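Local structure of transcriptional regulator, GntR family (Thermotoga maritima, 3SXM) at residues D59-H63 with H103-I107; A51-D56 with Y96-N100. The protein probably acts as a GntR-family transcription factor that binds regulatory DNA, this chain being its all-helical, metal-binding FCD domain rather than the DNA-binding part. The protein carries 3 engineered substitutions. All coordinates share one frame. Residues are numbered along the deposited sequence.

Contact 1. Residues D59-H63 with H103-I107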
ATOM      1  N   ASP A  59      12.988  -8.811 -13.815  1.00 18.04           N
ATOM      2  CA  ASP A  59      11.676  -8.319 -13.414  1.00 15.09           C
ATOM      3  C   ASP A  59      11.521  -8.532 -11.906  1.00 18.21           C
ATOM      4  O   ASP A  59      11.198  -7.588 -11.184  1.00 17.48           O
ATOM      5  CB  ASP A  59      10.602  -9.095 -14.179  1.00 16.81           C
ATOM      6  CG  ASP A  59       9.219  -8.812 -13.631  1.00 25.38           C
ATOM      7  OD1 ASP A  59       8.759  -7.690 -13.791  1.00 23.69           O
ATOM      8  OD2 ASP A  59       8.619  -9.679 -12.966  1.00 30.54           O
ATOM      9  N   GLU A  60      11.783  -9.737 -11.421  1.00 19.02           N
ATOM     10  CA  GLU A  60      11.583 -10.036  -9.990  1.00 14.70           C
ATOM     11  C   GLU A  60      12.517  -9.159  -9.176  1.00 17.83           C
ATOM     12  O   GLU A  60      12.106  -8.514  -8.192  1.00 15.92           O
ATOM     13  CB  GLU A  60      11.812 -11.500  -9.700  1.00 16.38           C
ATOM     14  CG  GLU A  60      11.833 -11.823  -8.230  1.00 18.39           C
ATOM     15  CD  GLU A  60      11.938 -13.286  -7.897  1.00 27.61           C
ATOM     16  OE1 GLU A  60      12.028 -14.126  -8.814  1.00 28.95           O
ATOM     17  OE2 GLU A  60      11.912 -13.609  -6.694  1.00 24.78           O
ATOM     18  N   ARG A  61      13.766  -9.050  -9.602  1.00 17.16           N
ATOM     19  CA  ARG A  61      14.722  -8.228  -8.861  1.00 20.34           C
ATOM     20  C   ARG A  61      14.320  -6.779  -8.808  1.00 17.98           C
ATOM     21  O   ARG A  61      14.460  -6.137  -7.753  1.00 16.41           O
ATOM     22  CB  ARG A  61      16.151  -8.346  -9.440  1.00 20.87           C
ATOM     23  CG  ARG A  61      16.797  -9.616  -9.177  1.00 21.38           C
ATOM     24  CD  ARG A  61      18.116  -9.762 -10.008  1.00 23.91           C
ATOM     25  NE  ARG A  61      19.146  -8.843  -9.539  1.00 28.59           N
ATOM     26  CZ  ARG A  61      20.312  -8.693 -10.154  1.00 37.48           C
ATOM     27  NH1 ARG A  61      20.548  -9.323 -11.297  1.00 34.08           N
ATOM     28  NH2 ARG A  61      21.218  -7.879  -9.655  1.00 30.98           N
ATOM     29  N   LEU A  62      13.829  -6.221  -9.903  1.00 17.29           N
ATOM     30  CA  LEU A  62      13.547  -4.784  -9.953  1.00 15.07           C
ATOM     31  C   LEU A  62      12.393  -4.474  -9.007  1.00 17.75           C
ATOM     32  O   LEU A  62      12.478  -3.524  -8.232  1.00 14.15           O
ATOM     33  CB  LEU A  62      13.216  -4.365 -11.397  1.00 14.37           C
ATOM     34  CG  LEU A  62      12.929  -2.882 -11.558  1.00 15.50           C
ATOM     35  CD1 LEU A  62      14.096  -2.011 -11.134  1.00 14.85           C
ATOM     36  CD2 LEU A  62      12.540  -2.587 -12.961  1.00 19.61           C
ATOM     37  N   HIS A  63      11.311  -5.233  -9.109  1.00 14.33           N
ATOM     38  CA  HIS A  63      10.114  -4.921  -8.315  1.00 11.29           C
ATOM     39  C   HIS A  63      10.363  -5.222  -6.844  1.00 14.44           C
ATOM     40  O   HIS A  63       9.928  -4.417  -5.982  1.00 12.88           O
ATOM     41  CB  HIS A  63       8.895  -5.621  -8.886  1.00 12.70           C
ATOM     42  CG  HIS A  63       8.536  -5.106 -10.239  1.00 14.71           C
ATOM     43  ND1 HIS A  63       7.706  -4.024 -10.456  1.00 15.01           N
ATOM     44  CD2 HIS A  63       8.970  -5.493 -11.470  1.00 16.70           C
ATOM     45  CE1 HIS A  63       7.646  -3.763 -11.749  1.00 15.57           C
ATOM     46  NE2 HIS A  63       8.400  -4.655 -12.371  1.00 14.20           N
ATOM     47  N   HIS A 103      10.715  -1.585 -18.439  1.00 17.99           N
ATOM     48  CA  HIS A 103      11.650  -1.601 -17.303  1.00 18.83           C
ATOM     49  C   HIS A 103      12.888  -0.792 -17.584  1.00 17.07           C
ATOM     50  O   HIS A 103      13.365  -0.025 -16.719  1.00 17.94           O
ATOM     51  CB  HIS A 103      12.077  -3.001 -16.954  1.00 17.66           C
ATOM     52  CG  HIS A 103      11.026  -3.755 -16.244  1.00 16.34           C
ATOM     53  ND1 HIS A 103      10.933  -5.130 -16.281  1.00 19.07           N
ATOM     54  CD2 HIS A 103       9.980  -3.321 -15.505  1.00 17.37           C
ATOM     55  CE1 HIS A 103       9.880  -5.506 -15.575  1.00 19.55           C
ATOM     56  NE2 HIS A 103       9.306  -4.425 -15.063  1.00 19.28           N
ATOM     57  N   LYS A 104      13.442  -0.946 -18.770  1.00 18.37           N
ATOM     58  CA  LYS A 104      14.595  -0.147 -19.121  1.00 19.80           C
ATOM     59  C   LYS A 104      14.315   1.332 -18.953  1.00 20.03           C
ATOM     60  O   LYS A 104      15.161   2.071 -18.403  1.00 21.17           O
ATOM     61  CB  LYS A 104      15.005  -0.432 -20.580  1.00 22.73           C
ATOM     62  CG  LYS A 104      16.243   0.333 -21.007  1.00 24.30           C
ATOM     63  CD  LYS A 104      16.639   0.144 -22.466  1.00 23.72           C
ATOM     64  CE  LYS A 104      17.765   1.156 -22.809  1.00 29.12           C
ATOM     65  NZ  LYS A 104      18.185   1.125 -24.214  1.00 30.65           N
ATOM     66  N   GLU A 105      13.179   1.805 -19.462  1.00 17.33           N
ATOM     67  CA  GLU A 105      12.811   3.195 -19.409  1.00 16.78           C
ATOM     68  C   GLU A 105      12.453   3.658 -18.003  1.00 16.42           C
ATOM     69  O   GLU A 105      12.838   4.783 -17.616  1.00 18.38           O
ATOM     70  CB  GLU A 105      11.723   3.474 -20.455  1.00 20.12           C
ATOM     71  CG  GLU A 105      12.337   3.325 -21.867  1.00 20.59           C
ATOM     72  CD  GLU A 105      11.370   3.464 -23.000  1.00 19.08           C
ATOM     73  OE1 GLU A 105      10.148   3.271 -22.833  1.00 24.35           O
ATOM     74  OE2 GLU A 105      11.901   3.753 -24.098  1.00 22.64           O
ATOM     75  N   LEU A 106      11.799   2.792 -17.259  1.00 17.67           N
ATOM     76  CA  LEU A 106      11.525   3.102 -15.839  1.00 16.27           C
ATOM     77  C   LEU A 106      12.846   3.345 -15.110  1.00 14.83           C
ATOM     78  O   LEU A 106      13.001   4.312 -14.343  1.00 15.81           O
ATOM     79  CB  LEU A 106      10.762   1.943 -15.219  1.00 15.67           C
ATOM     80  CG  LEU A 106      10.568   1.940 -13.697  1.00 14.58           C
ATOM     81  CD1 LEU A 106       9.869   3.177 -13.229  1.00 15.84           C
ATOM     82  CD2 LEU A 106       9.794   0.733 -13.304  1.00 17.36           C
ATOM     83  N   ILE A 107      13.778   2.429 -15.269  1.00 18.35           N
ATOM     84  CA  ILE A 107      15.054   2.580 -14.591  1.00 17.38           C
ATOM     85  C   ILE A 107      15.723   3.891 -15.002  1.00 18.12           C
ATOM     86  O   ILE A 107      16.268   4.612 -14.157  1.00 19.66           O
ATOM     87  CB  ILE A 107      15.933   1.408 -14.845  1.00 17.99           C
ATOM     88  CG1 ILE A 107      15.344   0.163 -14.204  1.00 20.69           C
ATOM     89  CG2 ILE A 107      17.323   1.670 -14.289  1.00 20.84           C
ATOM     90  CD1 ILE A 107      16.011  -1.111 -14.623  1.00 19.52           C
TER
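His103 reaches out of helix 96-111 toward helix 51-68 and puts its imidazole against three residues of the other segment. The axes of segments 59-63 and 103-107 run at 27° to each other and come no closer than 12.0 Å, so long side chains have to bridge the gap. At its outer end the ring makes a hydrogen bond with His63, NE2 of His63 to NE2 of His103 at 2.8 Å. The two rings are oblique, with planes at 61°. Beside this bond, Asp59 OD1 lies 3.0 Å from His103 CE1, near the plane of the ring, while Asp59 OD2 is taken by a salt bridge to Arg90. His63 is held from its other nitrogen too, since ND1 hydrogen-bonds to Glu19. Beneath the polar cluster Leu62 supplies the apolar filling: its CD2 packs 3.7 Å from His103 CD2 and 4.3 Å from Leu106 CD2, and its CD1 sits 4.0 Å from Ile107 CG1. A polar layer thus lies on a greasy one, and the six side chains that meet are all buried. Asp59, His63 and His103, joined by the nearby His125 of helix 115-135, are ligands of a zinc site seen in another structure of this protein. Here no metal is bound, and two of the ligand histidines hydrogen-bond to each other, NE2 to NE2: this is the empty metal site at the heart of a helical FCD domain.

Contact 2. Residues A51-D56 with Y96-N100. Engineered in segment 51-56: Ala51 (natural residue Lys).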
ATOM      1  N   ALA A  51      15.514 -11.843 -24.847  1.00 44.26           N
ATOM      2  CA  ALA A  51      14.503 -11.169 -24.019  1.00 46.98           C
ATOM      3  C   ALA A  51      14.019 -12.014 -22.848  1.00 40.08           C
ATOM      4  O   ALA A  51      13.876 -11.500 -21.729  1.00 37.70           O
ATOM      5  CB  ALA A  51      13.333 -10.749 -24.893  1.00 46.89           C
ATOM      6  N   ARG A  52      13.738 -13.296 -23.064  1.00 43.54           N
ATOM      7  CA  ARG A  52      13.317 -14.209 -22.007  1.00 42.96           C
ATOM      8  C   ARG A  52      14.257 -14.330 -20.840  1.00 42.61           C
ATOM      9  O   ARG A  52      13.869 -14.248 -19.682  1.00 41.37           O
ATOM     10  CB  ARG A  52      13.099 -15.610 -22.551  1.00 54.31           C
ATOM     11  CG  ARG A  52      12.665 -16.564 -21.475  1.00 47.49           C
ATOM     12  CD  ARG A  52      11.702 -17.680 -21.893  1.00 77.52           C
ATOM     13  NE  ARG A  52      11.125 -18.210 -20.670  1.00 82.99           N
ATOM     14  CZ  ARG A  52      11.769 -19.043 -19.859  1.00 64.84           C
ATOM     15  NH1 ARG A  52      12.956 -19.524 -20.200  1.00 85.57           N
ATOM     16  NH2 ARG A  52      11.230 -19.412 -18.741  1.00 54.17           N
ATOM     17  N   GLU A  53      15.502 -14.579 -21.147  1.00 44.24           N
ATOM     18  CA  GLU A  53      16.536 -14.708 -20.120  1.00 52.12           C
ATOM     19  C   GLU A  53      16.715 -13.389 -19.381  1.00 65.49           C
ATOM     20  O   GLU A  53      16.875 -13.344 -18.136  1.00 41.93           O
ATOM     21  CB  GLU A  53      17.842 -15.165 -20.791  1.00 63.21           C
ATOM     22  CG  GLU A  53      18.985 -15.436 -19.837  1.00 75.90           C
ATOM     23  CD  GLU A  53      20.284 -15.804 -20.552  1.00 81.90           C
ATOM     24  OE1 GLU A  53      20.256 -16.556 -21.563  1.00 73.05           O
ATOM     25  OE2 GLU A  53      21.341 -15.321 -20.088  1.00 74.84           O
ATOM     26  N   ILE A  54      16.641 -12.284 -20.083  1.00 39.30           N
ATOM     27  CA  ILE A  54      16.804 -11.009 -19.426  1.00 36.34           C
ATOM     28  C   ILE A  54      15.628 -10.798 -18.447  1.00 34.34           C
ATOM     29  O   ILE A  54      15.805 -10.325 -17.347  1.00 32.88           O
ATOM     30  CB  ILE A  54      16.835  -9.858 -20.480  1.00 35.37           C
ATOM     31  CG1 ILE A  54      18.145  -9.865 -21.261  1.00 46.38           C
ATOM     32  CG2 ILE A  54      16.687  -8.550 -19.840  1.00 32.40           C
ATOM     33  CD1 ILE A  54      18.160  -9.006 -22.495  1.00 44.66           C
ATOM     34  N   PHE A  55      14.433 -11.157 -18.869  1.00 24.19           N
ATOM     35  CA  PHE A  55      13.226 -10.875 -18.114  1.00 22.21           C
ATOM     36  C   PHE A  55      13.082 -11.501 -16.720  1.00 29.79           C
ATOM     37  O   PHE A  55      12.974 -10.795 -15.778  1.00 24.90           O
ATOM     38  CB  PHE A  55      11.954 -11.157 -18.914  1.00 25.41           C
ATOM     39  CG  PHE A  55      10.663 -10.902 -18.143  1.00 26.71           C
ATOM     40  CD1 PHE A  55      10.048  -9.691 -18.191  1.00 35.86           C
ATOM     41  CD2 PHE A  55      10.110 -11.871 -17.347  1.00 34.66           C
ATOM     42  CE1 PHE A  55       8.903  -9.453 -17.484  1.00 24.47           C
ATOM     43  CE2 PHE A  55       8.960 -11.638 -16.646  1.00 32.39           C
ATOM     44  CZ  PHE A  55       8.357 -10.436 -16.734  1.00 28.75           C
ATOM     45  N   ASP A  56      13.017 -12.828 -16.670  0.52 33.15           N
ATOM     46  CA  ASP A  56      12.736 -13.549 -15.436  0.52 49.37           C
ATOM     47  C   ASP A  56      13.511 -12.960 -14.270  0.52 50.81           C
ATOM     48  O   ASP A  56      12.927 -12.514 -13.282  0.52 40.32           O
ATOM     49  CB  ASP A  56      13.085 -15.030 -15.595  0.52 62.74           C
ATOM     50  CG  ASP A  56      12.440 -15.651 -16.819  0.52 20.41           C
ATOM     51  OD1 ASP A  56      11.267 -15.329 -17.102  0.52 25.82           O
ATOM     52  OD2 ASP A  56      13.106 -16.461 -17.497  0.52 37.61           O
ATOM     53  N   TYR A  96       7.673 -10.545 -22.773  1.00 27.08           N
ATOM     54  CA  TYR A  96       9.080 -10.191 -22.490  1.00 21.33           C
ATOM     55  C   TYR A  96       9.670  -8.923 -23.108  1.00 21.42           C
ATOM     56  O   TYR A  96      10.241  -8.058 -22.427  1.00 21.88           O
ATOM     57  CB  TYR A  96       9.975 -11.404 -22.841  1.00 21.91           C
ATOM     58  CG  TYR A  96       9.565 -12.711 -22.232  1.00 22.17           C
ATOM     59  CD1 TYR A  96       9.196 -12.815 -20.911  1.00 25.54           C
ATOM     60  CD2 TYR A  96       9.532 -13.853 -22.992  1.00 23.74           C
ATOM     61  CE1 TYR A  96       8.811 -14.013 -20.346  1.00 26.96           C
ATOM     62  CE2 TYR A  96       9.140 -15.075 -22.445  1.00 28.23           C
ATOM     63  CZ  TYR A  96       8.777 -15.146 -21.115  1.00 32.13           C
ATOM     64  OH  TYR A  96       8.370 -16.339 -20.542  1.00 31.44           O
ATOM     65  N   VAL A  97       9.529  -8.785 -24.410  1.00 25.11           N
ATOM     66  CA  VAL A  97      10.162  -7.676 -25.091  1.00 26.44           C
ATOM     67  C   VAL A  97       9.616  -6.364 -24.601  1.00 27.57           C
ATOM     68  O   VAL A  97      10.379  -5.433 -24.325  1.00 24.29           O
ATOM     69  CB  VAL A  97       9.973  -7.831 -26.593  1.00 27.05           C
ATOM     70  CG1 VAL A  97      10.331  -6.526 -27.339  1.00 28.83           C
ATOM     71  CG2 VAL A  97      10.847  -8.971 -27.064  1.00 30.96           C
ATOM     72  N   VAL A  98       8.301  -6.264 -24.545  1.00 22.87           N
ATOM     73  CA  VAL A  98       7.681  -5.023 -24.181  1.00 21.56           C
ATOM     74  C   VAL A  98       7.875  -4.716 -22.688  1.00 21.68           C
ATOM     75  O   VAL A  98       8.142  -3.568 -22.337  1.00 21.35           O
ATOM     76  CB  VAL A  98       6.207  -4.981 -24.589  1.00 22.12           C
ATOM     77  CG1 VAL A  98       5.560  -3.678 -24.102  1.00 25.40           C
ATOM     78  CG2 VAL A  98       6.073  -5.103 -26.083  1.00 23.05           C
ATOM     79  N   SER A  99       7.797  -5.720 -21.808  1.00 19.42           N
ATOM     80  CA  SER A  99       8.033  -5.442 -20.378  1.00 19.36           C
ATOM     81  C   SER A  99       9.492  -5.062 -20.151  1.00 20.85           C
ATOM     82  O   SER A  99       9.784  -4.162 -19.307  1.00 20.22           O
ATOM     83  CB  SER A  99       7.620  -6.640 -19.534  1.00 21.74           C
ATOM     84  OG  SER A  99       6.206  -6.682 -19.486  1.00 24.56           O
ATOM     85  N   ASN A 100      10.387  -5.643 -20.905  0.55 22.38           N
ATOM     86  CA  ASN A 100      11.773  -5.314 -20.736  0.55 27.15           C
ATOM     87  C   ASN A 100      12.026  -3.864 -21.149  0.55 20.72           C
ATOM     88  O   ASN A 100      12.790  -3.137 -20.516  0.55 17.27           O
ATOM     89  CB  ASN A 100      12.627  -6.273 -21.514  0.55 22.82           C
ATOM     90  CG  ASN A 100      14.043  -5.959 -21.390  0.55 33.16           C
ATOM     91  OD1 ASN A 100      14.630  -6.155 -20.333  0.55 42.85           O
ATOM     92  ND2 ASN A 100      14.622  -5.433 -22.459  0.55 30.62           N
TER
HETATM   93  O   HOH W   1       9.327 -16.744 -17.730  0.92 40.54           O
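Tyr96 is a knob in a knobs-into-holes contact between two helices of the FCD domain, near the N-terminal ends of helix 51-68 and helix 96-111. Its side chain drops into the hollow formed by Ala51, Arg52, Phe55 and Asp56, with the segment axes 9.1 Å apart and crossing at 51°. Ala51, an engineered replacement for lysine, presents a small methyl at one side of the hole, where CB lies 4.0 Å from Tyr96 CB and 3.7 Å from Val97 CG2. The backbone of Arg52 lines another wall: its CA sits over one face of the tyrosine ring, 4.2 Å from the centroid, in a CH-pi contact. Phe55 is the large bump coming back the other way. Its CG is 3.7 Å from Tyr96 CD1, the rings tilted at 50°, and its edge carries CE1 to within 3.7 Å of Ser99 CB. Further round the helix, Ile54 CG2 touches Asn100 OD1 at 3.2 Å, and both residues also lean on Ile43 of helix 34-44. Asp56 is a zinc ligand in another structure of this protein, but no metal is bound here. At the rim, Arg52 NE makes a weak hydrogen bond of 3.3 Å to Tyr96 OH, and a water lies 3.0 Å from that same OH while donating a 2.5 Å hydrogen bond to Asp56 OD1.

Overall arrangement
From the N terminus the chain passes through helices 5-25, 27-31 and 34-44 before helix 51-68 supplies the first halves of both contacts, 51-56 and then 59-63. It goes on through helix 73-90 and returns as helix 96-111, where 96-100 closes the loop of contact 2 and, a little later, 103-107 closes that of contact 1. The segments alternate, so the loops cross, as expected for two helices running in roughly the same direction. The contact centres lie 10 Å apart: contact 2 joins the starts of the helices near the surface, contact 1 joins them deeper in the domain, and helix 115-135 runs along both.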